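Local coordinates for succinate dehydrogenase subunit A (Mycolicibacterium smegmatis, PDB 7D6V), which probably oxidises succinate at its bound FAD, as the flavoprotein subunit of a respiratory succinate dehydrogenase that passes the electrons on towards quinone, at residues A202-L207 against A444-A449; E479-L484 against V522-G527. One frame throughout, in Å; residues are numbered along the deposited sequence.

Contact 1: A202-L207 against A444-A449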
loop_
_atom_site.group_PDB
_atom_site.type_symbol
_atom_site.label_atom_id
_atom_site.label_comp_id
_atom_site.label_asym_id
_atom_site.label_seq_id
_atom_site.Cartn_x
_atom_site.Cartn_y
_atom_site.Cartn_z
ATOM N N ALA A 202 26.455 -12.400 -15.245
ATOM C CA ALA A 202 26.922 -11.030 -15.366
ATOM C C ALA A 202 28.269 -10.846 -14.675
ATOM O O ALA A 202 28.544 -11.485 -13.656
ATOM C CB ALA A 202 25.908 -10.068 -14.760
ATOM N N PRO A 203 29.129 -9.974 -15.209
ATOM C CA PRO A 203 30.405 -9.687 -14.538
ATOM C C PRO A 203 30.291 -8.752 -13.344
ATOM O O PRO A 203 31.282 -8.585 -12.622
ATOM C CB PRO A 203 31.244 -9.050 -15.651
ATOM C CG PRO A 203 30.256 -8.465 -16.578
ATOM C CD PRO A 203 29.047 -9.349 -16.539
ATOM N N ALA A 204 29.132 -8.142 -13.110
ATOM C CA ALA A 204 28.932 -7.249 -11.981
ATOM C C ALA A 204 27.618 -7.579 -11.290
ATOM O O ALA A 204 26.645 -7.979 -11.932
ATOM C CB ALA A 204 28.936 -5.779 -12.412
ATOM N N VAL A 205 27.601 -7.406 -9.972
ATOM C CA VAL A 205 26.421 -7.662 -9.154
ATOM C C VAL A 205 26.262 -6.515 -8.164
ATOM O O VAL A 205 27.232 -6.118 -7.512
ATOM C CB VAL A 205 26.525 -9.011 -8.414
ATOM C CG1 VAL A 205 25.546 -9.072 -7.256
ATOM C CG2 VAL A 205 26.281 -10.161 -9.370
ATOM N N VAL A 206 25.048 -5.980 -8.059
ATOM C CA VAL A 206 24.690 -4.991 -7.047
ATOM C C VAL A 206 23.735 -5.658 -6.069
ATOM O O VAL A 206 22.707 -6.208 -6.480
ATOM C CB VAL A 206 24.051 -3.739 -7.671
ATOM C CG1 VAL A 206 23.669 -2.746 -6.589
ATOM C CG2 VAL A 206 24.994 -3.104 -8.668
ATOM N N LEU A 207 24.066 -5.611 -4.778
ATOM C CA LEU A 207 23.350 -6.467 -3.831
ATOM C C LEU A 207 22.017 -5.863 -3.396
ATOM O O LEU A 207 20.960 -6.364 -3.774
ATOM C CB LEU A 207 24.249 -6.776 -2.633
ATOM C CG LEU A 207 25.073 -8.037 -2.909
ATOM C CD1 LEU A 207 26.001 -8.362 -1.768
ATOM C CD2 LEU A 207 24.156 -9.212 -3.201
ATOM N N ALA A 444 28.594 0.219 -13.807
ATOM C CA ALA A 444 28.787 0.546 -15.217
ATOM C C ALA A 444 30.248 0.855 -15.524
ATOM O O ALA A 444 30.787 0.404 -16.544
ATOM C CB ALA A 444 27.893 1.721 -15.608
ATOM N N ASP A 445 30.907 1.622 -14.652
ATOM C CA ASP A 445 32.323 1.918 -14.848
ATOM C C ASP A 445 33.163 0.648 -14.819
ATOM O O ASP A 445 34.069 0.474 -15.645
ATOM C CB ASP A 445 32.810 2.895 -13.781
ATOM C CG ASP A 445 32.299 4.299 -13.999
ATOM O OD1 ASP A 445 31.684 4.559 -15.054
ATOM O OD2 ASP A 445 32.516 5.146 -13.111
ATOM N N TYR A 446 32.882 -0.247 -13.870
ATOM C CA TYR A 446 33.643 -1.488 -13.772
ATOM C C TYR A 446 33.462 -2.342 -15.019
ATOM O O TYR A 446 34.429 -2.919 -15.529
ATOM C CB TYR A 446 33.224 -2.255 -12.518
ATOM C CG TYR A 446 33.835 -3.631 -12.391
ATOM C CD1 TYR A 446 33.122 -4.766 -12.748
ATOM C CD2 TYR A 446 35.123 -3.794 -11.905
ATOM C CE1 TYR A 446 33.680 -6.020 -12.632
ATOM C CE2 TYR A 446 35.686 -5.044 -11.786
ATOM C CZ TYR A 446 34.960 -6.152 -12.148
ATOM O OH TYR A 446 35.525 -7.398 -12.028
ATOM N N VAL A 447 32.232 -2.429 -15.528
ATOM C CA VAL A 447 31.974 -3.263 -16.699
ATOM C C VAL A 447 32.635 -2.675 -17.940
ATOM O O VAL A 447 33.191 -3.408 -18.766
ATOM C CB VAL A 447 30.459 -3.455 -16.888
ATOM C CG1 VAL A 447 30.166 -4.094 -18.230
ATOM C CG2 VAL A 447 29.903 -4.309 -15.767
ATOM N N ARG A 448 32.600 -1.349 -18.093
ATOM C CA ARG A 448 33.280 -0.730 -19.230
ATOM C C ARG A 448 34.798 -0.823 -19.131
ATOM O O ARG A 448 35.475 -0.865 -20.164
ATOM C CB ARG A 448 32.840 0.722 -19.387
ATOM C CG ARG A 448 31.378 0.871 -19.738
ATOM C CD ARG A 448 31.184 0.362 -21.163
ATOM N NE ARG A 448 29.833 0.547 -21.680
ATOM C CZ ARG A 448 28.863 -0.354 -21.579
ATOM N NH1 ARG A 448 27.664 -0.098 -22.080
ATOM N NH2 ARG A 448 29.107 -1.526 -21.013
ATOM N N ALA A 449 35.355 -0.862 -17.921
ATOM C CA ALA A 449 36.802 -0.934 -17.752
ATOM C C ALA A 449 37.320 -2.366 -17.689
ATOM O O ALA A 449 38.377 -2.613 -17.095
ATOM C CB ALA A 449 37.223 -0.164 -16.501
#
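Tyr446 and Val447, on the last turn of helix 427-448, pack against Pro203 and Ala204, in the segment that carries strand 204-206. The tyrosine side chain shows how the two surfaces meet. Its CB is directed at segment 202-207 but stays 5.5 Å from Ala204 CB. CG lies anti to the backbone N (chi1 174°), and beyond it the ring begins to touch that segment: CD1 is 4.3 Å from Ala204 CB, reached obliquely. One atom further out, CE1 approaches the carbonyl O of Pro203 at 3.5 Å, with the oxygen at the ring edge and near its plane. Beyond CE1 the ring draws back, CZ and OH each lying 4.4 Å from Pro203 O. The tyrosine side chain also touches Phe409 of strand 408-409. Beside it, Val447 contributes one branch. CG2, anti to its own carbonyl carbon, lies 3.8 Å from Ala204 CB and 4.2 Å from Pro203 CG, so a single methyl group bears on both residues. Strand 204-206 belongs to the parallel sheet of the Rossmann-type FAD-binding domain, between strands 11-14 and 408-409, and the C-terminal end of the helix lies over this layer. Carbon meets carbon almost throughout, apart from the ring edge facing a carbonyl oxygen. Helix and strand are thus joined by shape and weak, largely non-directional attraction over a modest 148 Å² of buried surface.

Contact 2: E479-L484 against V522-G527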
loop_
_atom_site.group_PDB
_atom_site.type_symbol
_atom_site.label_atom_id
_atom_site.label_comp_id
_atom_site.label_asym_id
_atom_site.label_seq_id
_atom_site.Cartn_x
_atom_site.Cartn_y
_atom_site.Cartn_z
ATOM N N GLU A 479 15.222 -32.392 11.506
ATOM C CA GLU A 479 14.928 -31.117 12.140
ATOM C C GLU A 479 13.907 -30.352 11.313
ATOM O O GLU A 479 14.045 -30.237 10.093
ATOM C CB GLU A 479 16.193 -30.273 12.304
ATOM C CG GLU A 479 17.291 -30.938 13.105
ATOM C CD GLU A 479 17.065 -30.831 14.597
ATOM O OE1 GLU A 479 17.668 -31.625 15.347
ATOM O OE2 GLU A 479 16.282 -29.955 15.017
ATOM N N ASN A 480 12.888 -29.837 11.978
ATOM C CA ASN A 480 11.903 -28.987 11.323
ATOM C C ASN A 480 12.471 -27.583 11.137
ATOM O O ASN A 480 12.993 -27.003 12.094
ATOM C CB ASN A 480 10.619 -28.930 12.144
ATOM C CG ASN A 480 9.441 -28.416 11.349
ATOM O OD1 ASN A 480 9.186 -27.217 11.303
ATOM N ND2 ASN A 480 8.713 -29.326 10.718
ATOM N N PRO A 481 12.412 -27.019 9.925
ATOM C CA PRO A 481 12.938 -25.655 9.733
ATOM C C PRO A 481 12.264 -24.611 10.606
ATOM O O PRO A 481 12.931 -23.693 11.097
ATOM C CB PRO A 481 12.685 -25.389 8.242
ATOM C CG PRO A 481 12.471 -26.723 7.631
ATOM C CD PRO A 481 11.879 -27.592 8.681
ATOM N N TYR A 482 10.950 -24.727 10.809
ATOM C CA TYR A 482 10.225 -23.739 11.598
ATOM C C TYR A 482 10.659 -23.767 13.057
ATOM O O TYR A 482 10.812 -22.714 13.688
ATOM C CB TYR A 482 8.721 -23.982 11.475
ATOM C CG TYR A 482 8.182 -23.789 10.077
ATOM C CD1 TYR A 482 7.722 -22.552 9.655
ATOM C CD2 TYR A 482 8.135 -24.842 9.178
ATOM C CE1 TYR A 482 7.230 -22.369 8.383
ATOM C CE2 TYR A 482 7.646 -24.667 7.900
ATOM C CZ TYR A 482 7.195 -23.429 7.509
ATOM O OH TYR A 482 6.705 -23.248 6.240
ATOM N N THR A 483 10.870 -24.964 13.607
ATOM C CA THR A 483 11.333 -25.088 14.984
ATOM C C THR A 483 12.712 -24.466 15.160
ATOM O O THR A 483 12.957 -23.723 16.121
ATOM C CB THR A 483 11.343 -26.563 15.390
ATOM O OG1 THR A 483 9.997 -27.042 15.474
ATOM C CG2 THR A 483 12.028 -26.755 16.731
ATOM N N LEU A 484 13.626 -24.745 14.228
ATOM C CA LEU A 484 14.964 -24.170 14.299
ATOM C C LEU A 484 14.913 -22.652 14.188
ATOM O O LEU A 484 15.628 -21.942 14.907
ATOM C CB LEU A 484 15.843 -24.749 13.191
ATOM C CG LEU A 484 16.486 -26.122 13.387
ATOM C CD1 LEU A 484 17.014 -26.639 12.062
ATOM C CD2 LEU A 484 17.594 -26.076 14.410
ATOM N N VAL A 522 18.405 -30.701 8.915
ATOM C CA VAL A 522 17.111 -30.128 8.563
ATOM C C VAL A 522 16.522 -30.891 7.383
ATOM O O VAL A 522 17.159 -31.048 6.336
ATOM C CB VAL A 522 17.234 -28.624 8.278
ATOM C CG1 VAL A 522 18.169 -28.347 7.111
ATOM C CG2 VAL A 522 15.868 -28.029 8.009
ATOM N N THR A 523 15.305 -31.394 7.560
ATOM C CA THR A 523 14.610 -32.162 6.539
ATOM C C THR A 523 13.370 -31.397 6.100
ATOM O O THR A 523 12.626 -30.880 6.938
ATOM C CB THR A 523 14.223 -33.548 7.056
ATOM O OG1 THR A 523 15.370 -34.188 7.624
ATOM C CG2 THR A 523 13.687 -34.404 5.924
ATOM N N VAL A 524 13.152 -31.329 4.792
ATOM C CA VAL A 524 12.021 -30.620 4.209
ATOM C C VAL A 524 11.091 -31.647 3.583
ATOM O O VAL A 524 11.536 -32.521 2.831
ATOM C CB VAL A 524 12.482 -29.580 3.175
ATOM C CG1 VAL A 524 11.316 -29.089 2.352
ATOM C CG2 VAL A 524 13.164 -28.419 3.868
ATOM N N GLU A 525 9.804 -31.546 3.901
ATOM C CA GLU A 525 8.790 -32.450 3.379
ATOM C C GLU A 525 8.071 -31.788 2.212
ATOM O O GLU A 525 7.683 -30.621 2.298
ATOM C CB GLU A 525 7.787 -32.832 4.469
ATOM C CG GLU A 525 8.366 -32.873 5.874
ATOM C CD GLU A 525 9.403 -33.965 6.050
ATOM O OE1 GLU A 525 9.298 -35.004 5.362
ATOM O OE2 GLU A 525 10.321 -33.788 6.877
ATOM N N GLY A 526 7.900 -32.534 1.125
ATOM C CA GLY A 526 7.195 -32.019 -0.031
ATOM C C GLY A 526 8.050 -31.971 -1.280
ATOM O O GLY A 526 9.050 -32.685 -1.385
ATOM N N GLY A 527 7.665 -31.132 -2.237
ATOM C CA GLY A 527 8.415 -31.012 -3.470
ATOM C C GLY A 527 9.070 -29.658 -3.634
ATOM O O GLY A 527 9.384 -28.990 -2.646
#
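The Pro481 ring and the Val522 side chain cross at about a right angle, CG of the proline resting 3.7 Å from CG2 of the valine. That methyl is anti to the valine's backbone N, and it also lies near the carbonyl O of Glu479. Val524 crosses the same proline ring at a similar angle; its CG2 stands 4.2 Å from Pro481 CG. From one turn into the helix, Leu484 brings CD1 to 4.3 Å from Val522 CB. The backbones draw together just before this helix, in a single beta bridge between Glu479 and Val522. Thr523 N donates to Glu479 O at 3.1 Å, nearly straight (160°) and in the carbonyl plane, and Val522 CA makes a CA-H...O contact with the same oxygen. Asn480 then takes the N-cap position, its OD1 accepting a weak bond from Tyr482 N, and helix 481-495 begins, in the helical C-terminal part of the flavoprotein. Val522 and Val524 also lean on Ala537 of helix 532-556. The Glu479 chain is bent about its CB-CG bond (chi2 -81°), which puts CD off the extended line. Its end turns away from Val522, OE2 forming a salt bridge with Arg518 of helix 502-518.

After the short strand 5-7, the chain lays down strand 11-14 of the FAD-binding domain, and strand 204-206 later pairs beside it. Contact 1 then closes a loop of 236 residues, which carries the strand 383-395 sheet, when helix 427-448 returns to that parallel sheet. Contact 2 follows in series, opening only after contact 1 has closed. Its loop holds just 37 residues, mostly helical, including helix 502-518, and joins the start of helix 481-495 to the segment leading into helix 532-556. The loops neither nest nor cross, and the centres lie 37 Å apart: one contact ties up the nucleotide-binding fold, the other the helical C-terminal region.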